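Local coordinates for protein lysozyme (PDB 6UKC) that probably hydrolyses the beta-1,4 linkages of bacterial peptidoglycan and of chitodextrins, as a C-type lysozyme of glycosyl hydrolase family 22, at residues K5-C10 / F40-I45; F58-K63 / L91-T96. All blocks are in the same frame, centred on the assembly; numbering follows the deposited sequence.

Interaction 1: K5-C10 / F40-I45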
loop_
_atom_site.group_PDB
_atom_site.type_symbol
_atom_site.label_atom_id
_atom_site.label_comp_id
_atom_site.label_asym_id
_atom_site.label_seq_id
_atom_site.Cartn_x
_atom_site.Cartn_y
_atom_site.Cartn_z
ATOM N N LYS A 5 -11.263 10.088 1.209
ATOM C CA LYS A 5 -11.445 9.355 -0.065
ATOM C C LYS A 5 -11.466 7.851 0.203
ATOM O O LYS A 5 -10.531 7.339 0.888
ATOM C CB LYS A 5 -10.298 9.680 -1.016
ATOM C CG LYS A 5 -10.411 9.094 -2.410
ATOM C CD LYS A 5 -11.759 9.280 -3.049
ATOM C CE LYS A 5 -11.732 8.965 -4.534
ATOM N NZ LYS A 5 -13.097 8.883 -5.123
ATOM N N VAL A 6 -12.488 7.181 -0.328
ATOM C CA VAL A 6 -12.599 5.697 -0.401
ATOM C C VAL A 6 -12.748 5.325 -1.875
ATOM O O VAL A 6 -13.788 5.582 -2.472
ATOM C CB VAL A 6 -13.778 5.141 0.425
ATOM C CG1 VAL A 6 -13.768 3.614 0.421
ATOM C CG2 VAL A 6 -13.801 5.688 1.850
ATOM N N PHE A 7 -11.736 4.699 -2.450
ATOM C CA PHE A 7 -11.770 4.331 -3.887
ATOM C C PHE A 7 -12.675 3.103 -4.109
ATOM O O PHE A 7 -12.721 2.162 -3.264
ATOM C CB PHE A 7 -10.351 4.056 -4.379
ATOM C CG PHE A 7 -9.449 5.265 -4.481
ATOM C CD1 PHE A 7 -9.448 6.044 -5.622
ATOM C CD2 PHE A 7 -8.585 5.615 -3.448
ATOM C CE1 PHE A 7 -8.619 7.148 -5.725
ATOM C CE2 PHE A 7 -7.738 6.704 -3.563
ATOM C CZ PHE A 7 -7.746 7.457 -4.710
ATOM N N GLY A 8 -13.350 3.059 -5.250
ATOM C CA GLY A 8 -13.721 1.765 -5.868
ATOM C C GLY A 8 -12.472 1.019 -6.335
ATOM O O GLY A 8 -11.491 1.666 -6.691
ATOM N N LYS A 9 -12.499 -0.311 -6.334
ATOM C CA LYS A 9 -11.354 -1.173 -6.742
ATOM C C LYS A 9 -10.887 -0.811 -8.168
ATOM O O LYS A 9 -9.692 -0.561 -8.369
ATOM C CB LYS A 9 -11.788 -2.636 -6.616
ATOM C CG LYS A 9 -10.837 -3.660 -7.205
ATOM C CD LYS A 9 -11.419 -5.055 -7.173
ATOM C CE LYS A 9 -10.650 -6.040 -8.028
ATOM N NZ LYS A 9 -11.165 -7.418 -7.845
ATOM N N CYS A 10 -11.790 -0.827 -9.142
ATOM C CA CYS A 10 -11.501 -0.495 -10.563
ATOM C C CYS A 10 -11.124 0.984 -10.671
ATOM O O CYS A 10 -10.212 1.291 -11.448
ATOM C CB CYS A 10 -12.680 -0.857 -11.456
ATOM S SG CYS A 10 -13.067 -2.622 -11.353
ATOM N N PHE A 40 -9.541 0.187 0.447
ATOM C CA PHE A 40 -9.212 1.351 -0.428
ATOM C C PHE A 40 -9.651 2.673 0.219
ATOM O O PHE A 40 -9.976 3.642 -0.537
ATOM C CB PHE A 40 -9.903 1.234 -1.787
ATOM C CG PHE A 40 -9.812 -0.103 -2.458
ATOM C CD1 PHE A 40 -8.693 -0.447 -3.214
ATOM C CD2 PHE A 40 -10.850 -1.013 -2.351
ATOM C CE1 PHE A 40 -8.638 -1.662 -3.885
ATOM C CE2 PHE A 40 -10.795 -2.224 -3.022
ATOM C CZ PHE A 40 -9.694 -2.549 -3.778
ATOM N N ASN A 41 -9.639 2.714 1.553
ATOM C CA ASN A 41 -10.003 3.914 2.349
ATOM C C ASN A 41 -8.720 4.658 2.737
ATOM O O ASN A 41 -7.947 4.154 3.607
ATOM C CB ASN A 41 -10.878 3.519 3.541
ATOM C CG ASN A 41 -11.092 4.647 4.532
ATOM O OD1 ASN A 41 -11.069 5.834 4.181
ATOM N ND2 ASN A 41 -11.296 4.264 5.781
ATOM N N THR A 42 -8.519 5.831 2.138
ATOM C CA THR A 42 -7.296 6.659 2.301
ATOM C C THR A 42 -7.129 7.164 3.746
ATOM O O THR A 42 -6.019 7.594 4.071
ATOM C CB THR A 42 -7.300 7.859 1.347
ATOM O OG1 THR A 42 -8.367 8.753 1.684
ATOM C CG2 THR A 42 -7.401 7.431 -0.100
ATOM N N ALA A 43 -8.194 7.168 4.560
ATOM C CA ALA A 43 -8.178 7.654 5.958
ATOM C C ALA A 43 -8.184 6.486 6.952
ATOM O O ALA A 43 -8.202 6.777 8.154
ATOM C CB ALA A 43 -9.333 8.601 6.198
ATOM N N ALA A 44 -8.105 5.232 6.492
ATOM C CA ALA A 44 -7.917 4.040 7.358
ATOM C C ALA A 44 -6.702 4.239 8.276
ATOM O O ALA A 44 -5.656 4.712 7.790
ATOM C CB ALA A 44 -7.772 2.803 6.507
ATOM N N ILE A 45 -6.861 3.944 9.569
ATOM C CA ILE A 45 -5.822 4.138 10.622
ATOM C C ILE A 45 -6.039 3.112 11.733
ATOM O O ILE A 45 -7.197 2.917 12.129
ATOM C CB ILE A 45 -5.837 5.583 11.166
ATOM C CG1 ILE A 45 -4.565 5.877 11.966
ATOM C CG2 ILE A 45 -7.108 5.895 11.968
ATOM C CD1 ILE A 45 -4.492 7.288 12.515
#
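Three hydrogen bonds join Lys5 and Phe7 to Phe40 and Thr42. Lys5 O takes two of them from one residue. Thr42 N lies 2.8 Å from Lys5 O, nearly in line with its C=O bond. Thr42 OG1 reaches the same Lys5 O at 2.7 Å, in the carbonyl plane and on a lone pair. OG1 sits between the backbone N and the carbonyl carbon of Thr42 (chi1 65°), which brings the hydroxyl to the acceptor that the amide already uses. The third bond runs back from Phe7 N to Phe40 O, at 2.8 Å. Within 40-45, Asn41 OD1 accepts from Ala43 N in an Asx turn.

Van der Waals contacts lie along both segments. The Phe40 ring has Lys9 CA over one face, 4.0 Å from the centroid, a CH-pi contact. Lys9 CB meets the ring at Phe40 CZ, 3.5 Å away. Beyond this the lysine side chain runs extended, and NZ forms a salt bridge with Glu132 and a hydrogen bond to Tyr129 O. Phe7 CE2 touches Thr42 CG2 at 3.6 Å, while Lys5 CG lies over one face of the Phe7 ring. The Val6 CG2 methyl sits beside the amide oxygen Asn41 OD1.

The two segments run roughly antiparallel, and Val6 and Asn41 form a single beta bridge. This arrangement ties the N-terminal arm of the C-type lysozyme fold to the link between helix 24-38 and the beta-sheet.

Interaction 2: F58-K63 / L91-T96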
loop_
_atom_site.group_PDB
_atom_site.type_symbol
_atom_site.label_atom_id
_atom_site.label_comp_id
_atom_site.label_asym_id
_atom_site.label_seq_id
_atom_site.Cartn_x
_atom_site.Cartn_y
_atom_site.Cartn_z
ATOM N N PHE A 58 -2.493 1.889 2.450
ATOM C CA PHE A 58 -1.446 0.820 2.485
ATOM C C PHE A 58 -1.030 0.522 3.931
ATOM O O PHE A 58 -0.074 -0.276 4.122
ATOM C CB PHE A 58 -0.239 1.172 1.605
ATOM C CG PHE A 58 -0.531 1.272 0.125
ATOM C CD1 PHE A 58 -1.193 0.255 -0.546
ATOM C CD2 PHE A 58 -0.069 2.332 -0.625
ATOM C CE1 PHE A 58 -1.428 0.314 -1.907
ATOM C CE2 PHE A 58 -0.303 2.397 -1.995
ATOM C CZ PHE A 58 -0.994 1.393 -2.633
ATOM N N GLN A 59 -1.726 1.125 4.911
ATOM C CA GLN A 59 -1.577 0.822 6.354
ATOM C C GLN A 59 -0.084 0.720 6.670
ATOM O O GLN A 59 0.352 -0.307 7.181
ATOM C CB GLN A 59 -2.379 -0.443 6.671
ATOM C CG GLN A 59 -3.879 -0.190 6.660
ATOM C CD GLN A 59 -4.201 0.684 7.839
ATOM O OE1 GLN A 59 -4.088 0.235 8.984
ATOM N NE2 GLN A 59 -4.557 1.939 7.565
ATOM N N ILE A 60 0.659 1.775 6.355
ATOM C CA ILE A 60 2.123 1.871 6.578
ATOM C C ILE A 60 2.360 2.287 8.030
ATOM O O ILE A 60 1.680 3.256 8.500
ATOM C CB ILE A 60 2.742 2.865 5.581
ATOM C CG1 ILE A 60 2.649 2.345 4.145
ATOM C CG2 ILE A 60 4.170 3.174 5.989
ATOM C CD1 ILE A 60 2.641 3.404 3.100
ATOM N N ASN A 61 3.317 1.610 8.673
ATOM C CA ASN A 61 3.544 1.595 10.143
ATOM C C ASN A 61 4.558 2.684 10.504
ATOM O O ASN A 61 5.634 2.698 9.853
ATOM C CB ASN A 61 4.028 0.215 10.612
ATOM C CG ASN A 61 4.044 0.099 12.124
ATOM O OD1 ASN A 61 5.097 0.248 12.745
ATOM N ND2 ASN A 61 2.880 -0.109 12.727
ATOM N N ASN A 62 4.262 3.528 11.509
ATOM C CA ASN A 62 5.144 4.664 11.939
ATOM C C ASN A 62 6.412 4.187 12.686
ATOM O O ASN A 62 7.307 5.041 12.937
ATOM C CB ASN A 62 4.400 5.713 12.777
ATOM C CG ASN A 62 3.754 5.163 14.031
ATOM O OD1 ASN A 62 3.677 3.951 14.210
ATOM N ND2 ASN A 62 3.310 6.048 14.912
ATOM N N LYS A 63 6.544 2.897 13.021
ATOM C CA LYS A 63 7.760 2.385 13.715
ATOM C C LYS A 63 8.984 2.502 12.793
ATOM O O LYS A 63 10.071 2.733 13.360
ATOM C CB LYS A 63 7.622 0.950 14.239
ATOM C CG LYS A 63 8.894 0.416 14.899
ATOM C CD LYS A 63 8.712 -0.557 16.060
ATOM C CE LYS A 63 8.387 0.158 17.358
ATOM N NZ LYS A 63 8.935 -0.529 18.560
ATOM N N LEU A 91 1.957 5.895 -2.294
ATOM C CA LEU A 91 2.530 5.031 -3.349
ATOM C C LEU A 91 4.060 5.139 -3.286
ATOM O O LEU A 91 4.738 4.063 -3.187
ATOM C CB LEU A 91 1.931 5.467 -4.686
ATOM C CG LEU A 91 2.408 4.712 -5.928
ATOM C CD1 LEU A 91 2.215 3.200 -5.792
ATOM C CD2 LEU A 91 1.688 5.232 -7.153
ATOM N N ARG A 92 4.595 6.374 -3.285
ATOM C CA ARG A 92 6.063 6.575 -3.251
ATOM C C ARG A 92 6.626 5.749 -2.079
ATOM O O ARG A 92 7.600 4.980 -2.293
ATOM C CB ARG A 92 6.402 8.063 -3.192
ATOM C CG ARG A 92 7.885 8.372 -3.365
ATOM C CD ARG A 92 8.141 9.876 -3.424
ATOM N NE ARG A 92 7.615 10.408 -4.677
ATOM C CZ ARG A 92 6.804 11.464 -4.802
ATOM N NH1 ARG A 92 6.457 12.185 -3.749
ATOM N NH2 ARG A 92 6.381 11.837 -5.997
ATOM N N CYS A 93 5.985 5.818 -0.906
ATOM C CA CYS A 93 6.503 5.156 0.319
ATOM C C CYS A 93 6.301 3.630 0.240
ATOM O O CYS A 93 7.226 2.851 0.679
ATOM C CB CYS A 93 5.876 5.750 1.570
ATOM S SG CYS A 93 6.510 5.012 3.095
ATOM N N ALA A 94 5.174 3.173 -0.312
ATOM C CA ALA A 94 4.937 1.719 -0.515
ATOM C C ALA A 94 6.029 1.174 -1.455
ATOM O O ALA A 94 6.610 0.121 -1.156
ATOM C CB ALA A 94 3.525 1.447 -1.015
ATOM N N GLU A 95 6.379 1.889 -2.522
ATOM C CA GLU A 95 7.432 1.395 -3.454
ATOM C C GLU A 95 8.780 1.300 -2.740
ATOM O O GLU A 95 9.577 0.419 -3.121
ATOM C CB GLU A 95 7.550 2.319 -4.658
ATOM C CG GLU A 95 6.346 2.193 -5.568
ATOM C CD GLU A 95 6.363 3.105 -6.777
ATOM O OE1 GLU A 95 5.727 2.761 -7.777
ATOM O OE2 GLU A 95 7.000 4.159 -6.693
ATOM N N THR A 96 9.068 2.218 -1.811
ATOM C CA THR A 96 10.281 2.160 -0.948
ATOM C C THR A 96 10.209 0.950 -0.001
ATOM O O THR A 96 11.270 0.286 0.211
ATOM C CB THR A 96 10.440 3.447 -0.133
ATOM O OG1 THR A 96 10.608 4.465 -1.107
ATOM C CG2 THR A 96 11.614 3.428 0.826
#
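Phe58 brings ring atoms CD2 and CE2 against Ala94 CB and Leu91 CA of helix 88-105. The contact belongs to the C-type lysozyme fold, where it joins the end of the small antiparallel beta-sheet to a helix of the alpha domain. It is buried and apolar.

Phe58 CD2 lies 3.7 Å from Ala94 CB, the nearest approach between the two segments. Phe58 CE2 meets the same methyl and also Leu91 CA, at 4.1 Å. Both helix atoms approach the ring obliquely. Leu91 takes part through its backbone, since its CB points away from 58-63. Its side chain packs instead on Leu16 and Tyr20 of helix 9-20. The Phe58 ring also meets Trp30 of helix 24-38, with the planes at about 50°, and is touched by Phe12 of helix 9-20. Phe58 O accepts a hydrogen bond from Trp114 NE1.

Two residues on, Ile60 makes the second part of the contact. Gln59 and Ile60 both face Tyr55 in a G1 beta bulge, with Gln59 in the left-handed region that the first position of such a bulge takes (phi 44°, psi 56°). Phe58 and Ile60 both point their CB atoms toward the helix, while Gln59 between them makes no contact with 91-96. Ile60 CD1 comes within 4.3 Å of Ala94 N, so the isoleucine packs against helix backbone as well as side chain. Cys93 SG, which is in a disulfide with Cys75, is met by both ends of the branched Ile60 side chain: CG2 and CD1 each lie 4.2 Å from the sulfur.

How the interactions relate
From the N terminus, the arm at 5-10 leads into helix 9-20, and helix 24-38 follows. Interaction 1 then closes this first loop, which is almost wholly helical, when 40-45 returns to the arm. The chain next enters the sheet of strands 45-47, 53-55 and 60-61. Interaction 2 opens at 58-63 and closes at 91-96 after a long stretch with little helix and no strand. The two loops follow in series and neither nest nor cross. The centres of interactions 1 and 2 lie about 15 Å apart. They meet where Ala44 O is 3.0 Å from Gln59 NE2. Interaction 1 ties the arm to the sheet's entry, and interaction 2 ties its exit to helix 88-105.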